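Side-chain contacts in dual function macrocyclase-peptidase POPB (Galerina marginata, PDB 5N4B), which acts as both macrocyclase and prolyl-specific serine peptidase in amanitin toxin biosynthesis, trimming a 35-residue precursor and later cyclising the released 25-residue intermediate: residues T15-H20 with L677-P682; Y38-E43 with D49-A54. The protein carries 1 engineered substitution. All coordinates share one frame; numbering follows the deposited sequence.

Contact 1: residues T15-H20 with L677-P682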
loop_
_atom_site.group_PDB
_atom_site.type_symbol
_atom_site.label_atom_id
_atom_site.label_comp_id
_atom_site.label_asym_id
_atom_site.label_seq_id
_atom_site.Cartn_x
_atom_site.Cartn_y
_atom_site.Cartn_z
ATOM N N THR A 15 -4.734 -32.799 -11.031
ATOM C CA THR A 15 -5.580 -31.877 -10.267
ATOM C C THR A 15 -7.022 -32.326 -10.400
ATOM O O THR A 15 -7.625 -32.180 -11.467
ATOM C CB THR A 15 -5.411 -30.449 -10.745
ATOM O OG1 THR A 15 -4.027 -30.141 -10.701
ATOM C CG2 THR A 15 -6.148 -29.454 -9.849
ATOM N N ARG A 16 -7.563 -32.870 -9.315
ATOM C CA ARG A 16 -8.919 -33.384 -9.319
ATOM C C ARG A 16 -9.900 -32.299 -9.707
ATOM O O ARG A 16 -9.733 -31.137 -9.348
ATOM C CB ARG A 16 -9.258 -33.874 -7.894
ATOM C CG ARG A 16 -10.661 -34.422 -7.746
ATOM C CD ARG A 16 -10.765 -35.198 -6.432
ATOM N NE ARG A 16 -10.624 -34.336 -5.264
ATOM C CZ ARG A 16 -11.641 -33.719 -4.667
ATOM N NH1 ARG A 16 -12.890 -33.870 -5.108
ATOM N NH2 ARG A 16 -11.420 -32.957 -3.624
ATOM N N ARG A 17 -10.939 -32.676 -10.458
ATOM C CA ARG A 17 -12.054 -31.803 -10.805
ATOM C C ARG A 17 -13.284 -32.333 -10.119
ATOM O O ARG A 17 -13.748 -33.445 -10.428
ATOM C CB ARG A 17 -12.291 -31.734 -12.305
ATOM C CG ARG A 17 -11.153 -31.024 -13.034
ATOM C CD ARG A 17 -11.261 -31.115 -14.563
ATOM N NE ARG A 17 -12.501 -30.544 -15.061
ATOM C CZ ARG A 17 -12.751 -29.251 -15.227
ATOM N NH1 ARG A 17 -11.843 -28.336 -14.916
ATOM N NH2 ARG A 17 -13.908 -28.833 -15.733
ATOM N N SER A 18 -13.806 -31.574 -9.177
ATOM C CA SER A 18 -15.006 -31.995 -8.486
ATOM C C SER A 18 -16.237 -31.717 -9.329
ATOM O O SER A 18 -16.186 -31.081 -10.387
ATOM C CB SER A 18 -15.107 -31.311 -7.143
ATOM O OG SER A 18 -15.628 -30.001 -7.322
ATOM N N ASP A 19 -17.369 -32.239 -8.857
ATOM C CA ASP A 19 -18.640 -31.997 -9.522
ATOM C C ASP A 19 -19.413 -30.808 -8.925
ATOM O O ASP A 19 -20.595 -30.630 -9.234
ATOM C CB ASP A 19 -19.494 -33.288 -9.513
ATOM C CG ASP A 19 -20.067 -33.625 -8.148
ATOM O OD1 ASP A 19 -19.716 -32.985 -7.139
ATOM O OD2 ASP A 19 -20.897 -34.570 -8.074
ATOM N N HIS A 20 -18.748 -29.956 -8.137
ATOM C CA HIS A 20 -19.412 -28.822 -7.494
ATOM C C HIS A 20 -19.949 -27.838 -8.527
ATOM O O HIS A 20 -19.249 -27.450 -9.466
ATOM C CB HIS A 20 -18.433 -28.093 -6.578
ATOM C CG HIS A 20 -19.071 -27.040 -5.743
ATOM N ND1 HIS A 20 -19.492 -27.261 -4.448
ATOM C CD2 HIS A 20 -19.393 -25.758 -6.030
ATOM C CE1 HIS A 20 -20.046 -26.155 -3.978
ATOM N NE2 HIS A 20 -20.000 -25.232 -4.922
ATOM N N LEU A 677 -6.207 -22.587 -15.987
ATOM C CA LEU A 677 -5.326 -22.444 -17.130
ATOM C C LEU A 677 -4.748 -23.783 -17.531
ATOM O O LEU A 677 -4.724 -24.131 -18.717
ATOM C CB LEU A 677 -4.183 -21.495 -16.810
ATOM C CG LEU A 677 -4.417 -19.998 -16.764
ATOM C CD1 LEU A 677 -3.133 -19.280 -16.398
ATOM C CD2 LEU A 677 -4.956 -19.516 -18.102
ATOM N N GLN A 678 -4.204 -24.517 -16.563
ATOM C CA GLN A 678 -3.551 -25.792 -16.868
ATOM C C GLN A 678 -4.511 -26.826 -17.383
ATOM O O GLN A 678 -4.096 -27.673 -18.172
ATOM C CB GLN A 678 -2.762 -26.304 -15.652
ATOM C CG GLN A 678 -1.587 -25.415 -15.255
ATOM C CD GLN A 678 -0.882 -25.874 -13.965
ATOM O OE1 GLN A 678 -1.322 -26.820 -13.288
ATOM N NE2 GLN A 678 0.220 -25.203 -13.611
ATOM N N HIS A 679 -5.789 -26.736 -17.022
ATOM C CA HIS A 679 -6.797 -27.645 -17.564
ATOM C C HIS A 679 -7.185 -27.272 -18.992
ATOM O O HIS A 679 -7.453 -28.142 -19.825
ATOM C CB HIS A 679 -8.032 -27.572 -16.690
ATOM C CG HIS A 679 -9.205 -28.267 -17.280
ATOM N ND1 HIS A 679 -9.311 -29.632 -17.309
ATOM C CD2 HIS A 679 -10.345 -27.781 -17.821
ATOM C CE1 HIS A 679 -10.454 -29.963 -17.876
ATOM N NE2 HIS A 679 -11.105 -28.860 -18.185
ATOM N N ASN A 680 -7.308 -25.984 -19.278
ATOM C CA ASN A 680 -7.830 -25.539 -20.553
ATOM C C ASN A 680 -6.786 -25.566 -21.656
ATOM O O ASN A 680 -7.131 -25.919 -22.803
ATOM C CB ASN A 680 -8.422 -24.147 -20.423
ATOM C CG ASN A 680 -9.828 -24.193 -19.956
ATOM O OD1 ASN A 680 -10.756 -24.443 -20.740
ATOM N ND2 ASN A 680 -10.019 -24.003 -18.669
ATOM N N VAL A 681 -5.537 -25.179 -21.368
ATOM C CA VAL A 681 -4.470 -25.164 -22.382
ATOM C C VAL A 681 -3.268 -25.943 -21.871
ATOM O O VAL A 681 -2.166 -25.392 -21.729
ATOM C CB VAL A 681 -4.139 -23.745 -22.868
ATOM C CG1 VAL A 681 -5.294 -23.192 -23.693
ATOM C CG2 VAL A 681 -3.868 -22.812 -21.699
ATOM N N PRO A 682 -3.431 -27.236 -21.582
ATOM C CA PRO A 682 -2.313 -27.984 -21.020
ATOM C C PRO A 682 -1.105 -27.993 -21.923
ATOM O O PRO A 682 0.038 -28.033 -21.436
ATOM C CB PRO A 682 -2.916 -29.383 -20.834
ATOM C CG PRO A 682 -4.065 -29.429 -21.804
ATOM C CD PRO A 682 -4.639 -28.051 -21.752
HETATM O O HOH W 1 -3.452 -27.436 -11.672
#
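Arg17 reaches His679 because its chain bends about the CG–CD bond (chi3 59°), which turns the guanidinium across the path of the histidine, while CG of His679 is anti to its backbone N (chi1 170°) and carries the imidazole out from the helix to meet it. The two flat groups stack almost perfectly parallel, their planes 4° apart and their centres 3.6 Å apart. Arg17 NH1 sits over the middle of the imidazole, 3.3 Å from His679 CD2, and His679 NE2 in turn lies over the middle of the guanidinium, 3.4 Å from Arg17 CZ. The overlap continues back along the chain, with Arg17 CD 3.6 Å from His679 CE1. This is a face-to-face stack without a hydrogen bond: the N-H bonds of NH1 run roughly parallel to the ring rather than into it, and NH1 donates to Tyr38 OH instead. The positive group lying on the imidazole would probably disfavour protonation of His679.

The contact joins the N-terminal extension, which precedes the propeller in the chain, to the end of helix 668-680 of the α/β-hydrolase fold. As in other prolyl oligopeptidases, the N-terminal stretch folds as part of the catalytic domain, here against the last turn of helix 668-680, which closes with Val681 N bonding to Leu677 O.

A water makes a second, polar bridge. It donates to Thr15 OG1 at 2.9 Å and to Gln678 OE1 at 2.7 Å. Gln678 is held at both amide atoms, OE1 also accepting from Gln55 and NE2 donating to Leu688 O, so its side-chain rotation is fixed. Beyond Arg17, Ser18 OG accepts from His20 N at 3.2 Å in an ST turn that bends the chain just before strand 21-26.

Contact 2: residues Y38-E43 with D49-A54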
loop_
_atom_site.group_PDB
_atom_site.type_symbol
_atom_site.label_atom_id
_atom_site.label_comp_id
_atom_site.label_asym_id
_atom_site.label_seq_id
_atom_site.Cartn_x
_atom_site.Cartn_y
_atom_site.Cartn_z
ATOM N N TYR A 38 -12.753 -26.678 -9.007
ATOM C CA TYR A 38 -11.620 -26.461 -8.117
ATOM C C TYR A 38 -12.042 -25.801 -6.801
ATOM O O TYR A 38 -11.209 -25.199 -6.101
ATOM C CB TYR A 38 -10.493 -25.679 -8.836
ATOM C CG TYR A 38 -10.094 -26.389 -10.128
ATOM C CD1 TYR A 38 -9.623 -27.702 -10.123
ATOM C CD2 TYR A 38 -10.231 -25.748 -11.365
ATOM C CE1 TYR A 38 -9.306 -28.338 -11.292
ATOM C CE2 TYR A 38 -9.915 -26.386 -12.521
ATOM C CZ TYR A 38 -9.456 -27.665 -12.505
ATOM O OH TYR A 38 -9.173 -28.308 -13.712
ATOM N N GLN A 39 -13.314 -25.936 -6.430
ATOM C CA GLN A 39 -13.767 -25.418 -5.138
ATOM C C GLN A 39 -12.911 -25.949 -4.008
ATOM O O GLN A 39 -12.676 -25.245 -3.020
ATOM C CB GLN A 39 -15.253 -25.752 -4.920
ATOM C CG GLN A 39 -15.802 -25.219 -3.576
ATOM C CD GLN A 39 -15.385 -26.079 -2.393
ATOM O OE1 GLN A 39 -15.303 -27.306 -2.505
ATOM N NE2 GLN A 39 -15.083 -25.443 -1.250
ATOM N N TRP A 40 -12.421 -27.182 -4.141
ATOM C CA TRP A 40 -11.640 -27.828 -3.094
ATOM C C TRP A 40 -10.304 -27.133 -2.842
ATOM O O TRP A 40 -9.734 -27.289 -1.766
ATOM C CB TRP A 40 -11.465 -29.315 -3.387
ATOM C CG TRP A 40 -10.741 -29.618 -4.645
ATOM C CD1 TRP A 40 -11.276 -29.735 -5.884
ATOM C CD2 TRP A 40 -9.344 -29.825 -4.765
ATOM N NE1 TRP A 40 -10.260 -30.009 -6.792
ATOM C CE2 TRP A 40 -9.072 -30.080 -6.124
ATOM C CE3 TRP A 40 -8.284 -29.847 -3.853
ATOM C CZ2 TRP A 40 -7.792 -30.358 -6.591
ATOM C CZ3 TRP A 40 -7.014 -30.113 -4.321
ATOM C CH2 TRP A 40 -6.773 -30.359 -5.678
ATOM N N LEU A 41 -9.815 -26.325 -3.775
ATOM C CA LEU A 41 -8.594 -25.550 -3.567
ATOM C C LEU A 41 -8.816 -24.367 -2.663
ATOM O O LEU A 41 -7.851 -23.661 -2.354
ATOM C CB LEU A 41 -7.998 -25.122 -4.921
ATOM C CG LEU A 41 -7.285 -26.263 -5.641
ATOM C CD1 LEU A 41 -6.924 -25.892 -7.093
ATOM C CD2 LEU A 41 -5.989 -26.651 -4.899
ATOM N N GLU A 42 -10.049 -24.119 -2.226
ATOM C CA GLU A 42 -10.311 -23.120 -1.194
ATOM C C GLU A 42 -9.878 -23.596 0.186
ATOM O O GLU A 42 -9.827 -22.774 1.115
ATOM C CB GLU A 42 -11.793 -22.777 -1.104
ATOM C CG GLU A 42 -12.354 -22.113 -2.332
ATOM C CD GLU A 42 -13.868 -22.099 -2.390
ATOM O OE1 GLU A 42 -14.578 -22.454 -1.406
ATOM O OE2 GLU A 42 -14.395 -21.693 -3.441
ATOM N N GLU A 43 -9.589 -24.886 0.329
ATOM C CA GLU A 43 -9.480 -25.514 1.629
ATOM C C GLU A 43 -8.035 -25.781 1.992
ATOM O O GLU A 43 -7.115 -25.647 1.176
ATOM C CB GLU A 43 -10.233 -26.839 1.632
ATOM C CG GLU A 43 -11.665 -26.789 1.147
ATOM C CD GLU A 43 -12.664 -26.137 2.111
ATOM O OE1 GLU A 43 -12.251 -25.643 3.189
ATOM O OE2 GLU A 43 -13.865 -26.126 1.742
ATOM N N ASP A 49 -2.121 -29.686 0.043
ATOM C CA ASP A 49 -0.682 -29.624 0.282
ATOM C C ASP A 49 0.095 -30.384 -0.788
ATOM O O ASP A 49 1.159 -29.932 -1.231
ATOM C CB ASP A 49 -0.349 -30.218 1.641
ATOM C CG ASP A 49 -0.820 -29.373 2.806
ATOM O OD1 ASP A 49 -1.136 -28.177 2.658
ATOM O OD2 ASP A 49 -0.834 -29.935 3.922
ATOM N N LYS A 50 -0.402 -31.544 -1.208
ATOM C CA LYS A 50 0.272 -32.291 -2.268
ATOM C C LYS A 50 0.271 -31.489 -3.561
ATOM O O LYS A 50 1.270 -31.452 -4.291
ATOM C CB LYS A 50 -0.350 -33.668 -2.492
ATOM C CG LYS A 50 -0.005 -34.681 -1.397
ATOM C CD LYS A 50 -0.727 -36.028 -1.605
ATOM C CE LYS A 50 -0.524 -36.959 -0.399
ATOM N NZ LYS A 50 -1.250 -38.264 -0.554
ATOM N N TRP A 51 -0.834 -30.831 -3.845
ATOM C CA TRP A 51 -0.950 -30.046 -5.065
ATOM C C TRP A 51 -0.056 -28.818 -5.018
ATOM O O TRP A 51 0.657 -28.528 -5.988
ATOM C CB TRP A 51 -2.397 -29.660 -5.302
ATOM C CG TRP A 51 -2.676 -28.841 -6.558
ATOM C CD1 TRP A 51 -2.964 -29.317 -7.809
ATOM C CD2 TRP A 51 -2.681 -27.419 -6.666
ATOM N NE1 TRP A 51 -3.134 -28.265 -8.687
ATOM C CE2 TRP A 51 -2.966 -27.086 -8.003
ATOM C CE3 TRP A 51 -2.452 -26.402 -5.761
ATOM C CZ2 TRP A 51 -3.042 -25.766 -8.440
ATOM C CZ3 TRP A 51 -2.515 -25.096 -6.202
ATOM C CH2 TRP A 51 -2.817 -24.796 -7.528
ATOM N N THR A 52 -0.054 -28.087 -3.906
ATOM C CA THR A 52 0.794 -26.905 -3.848
ATOM C C THR A 52 2.267 -27.277 -3.905
ATOM O O THR A 52 3.063 -26.545 -4.510
ATOM C CB THR A 52 0.515 -26.043 -2.606
ATOM O OG1 THR A 52 0.728 -26.807 -1.415
ATOM C CG2 THR A 52 -0.900 -25.519 -2.601
ATOM N N THR A 53 2.641 -28.384 -3.245
ATOM C CA THR A 53 4.010 -28.865 -3.282
ATOM C C THR A 53 4.404 -29.244 -4.698
ATOM O O THR A 53 5.465 -28.842 -5.189
ATOM C CB THR A 53 4.164 -30.057 -2.334
ATOM O OG1 THR A 53 3.931 -29.609 -1.006
ATOM C CG2 THR A 53 5.574 -30.644 -2.437
ATOM N N ALA A 54 3.520 -29.970 -5.405
ATOM C CA ALA A 54 3.793 -30.345 -6.793
ATOM C C ALA A 54 3.940 -29.105 -7.687
ATOM O O ALA A 54 4.821 -29.052 -8.558
ATOM C CB ALA A 54 2.709 -31.266 -7.362
#
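Leu41 and Trp51 make the closest approach, a CH-pi contact in which the leucine lays a methyl on the indole. Leu41 CD2 stands over one face of the six-membered ring, 4.0 Å from its centroid and 23° off the normal, nearest to Trp51 CE3 at 3.6 Å. The other branch is looser, with Leu41 CD1 4.1 Å from Trp51 CZ2. Trp51 presents this face because its CG is anti to the backbone N (chi1 -179°), which swings the indole off the helix toward the preceding loop.

The aromatic contact is T-shaped: the edge of Trp40 points toward the face of Trp51, with planes at 81° and 6.0 Å between the six-membered ring of Trp40 and the five-membered ring of Trp51. At the rim, Trp40 CH2 comes to 4.4 Å from Trp51 CB. Leu41 CG also lies over a face of the Trp40 ring, so the leucine packs against both indoles.

The arrangement is a short 3-10 turn, residues 39-42, folded back on helix 46-64, the first helix of the chain, in the N-terminal part of the catalytic domain. Phe671 and Ile674 of helix 668-680 also adjoin Trp51, Phe671 making an edge-to-face pair with it.

Hydrogen bonds stiffen each partner separately and none crosses between them. In the turn, Leu41 N bonds to Tyr38 O, and Gln39 NE2 donates to Glu42 OE1 at 3.0 Å, arriving from above the carboxylate plane. Glu42 OE2 faces Lys610 and Lys672 in salt bridges. In the helix, Asp49 O is gripped twice from opposite faces of its carbonyl plane, by Thr53 N at 2.9 Å and by Thr53 OG1 at 2.8 Å.

How the contacts relate
The two contacts lie about 12 Å apart, centre to centre, on one flank of the molecule. Contact 2 is local, closed over a few residues; contact 1 spans nearly the whole chain and encloses it. They touch directly: Arg16 O accepts from Trp40 NE1 at 2.8 Å, and Tyr38 OH lies 3.3 Å from His679 CB. Helix 668-680 serves both, carrying the histidine of contact 1 and flanking the indole of contact 2. Contact 1 lies at the surface, contact 2 is buried beside it, and together they fasten the N-terminal extension onto helix 668-680 within the catalytic domain, away from the catalytic residues.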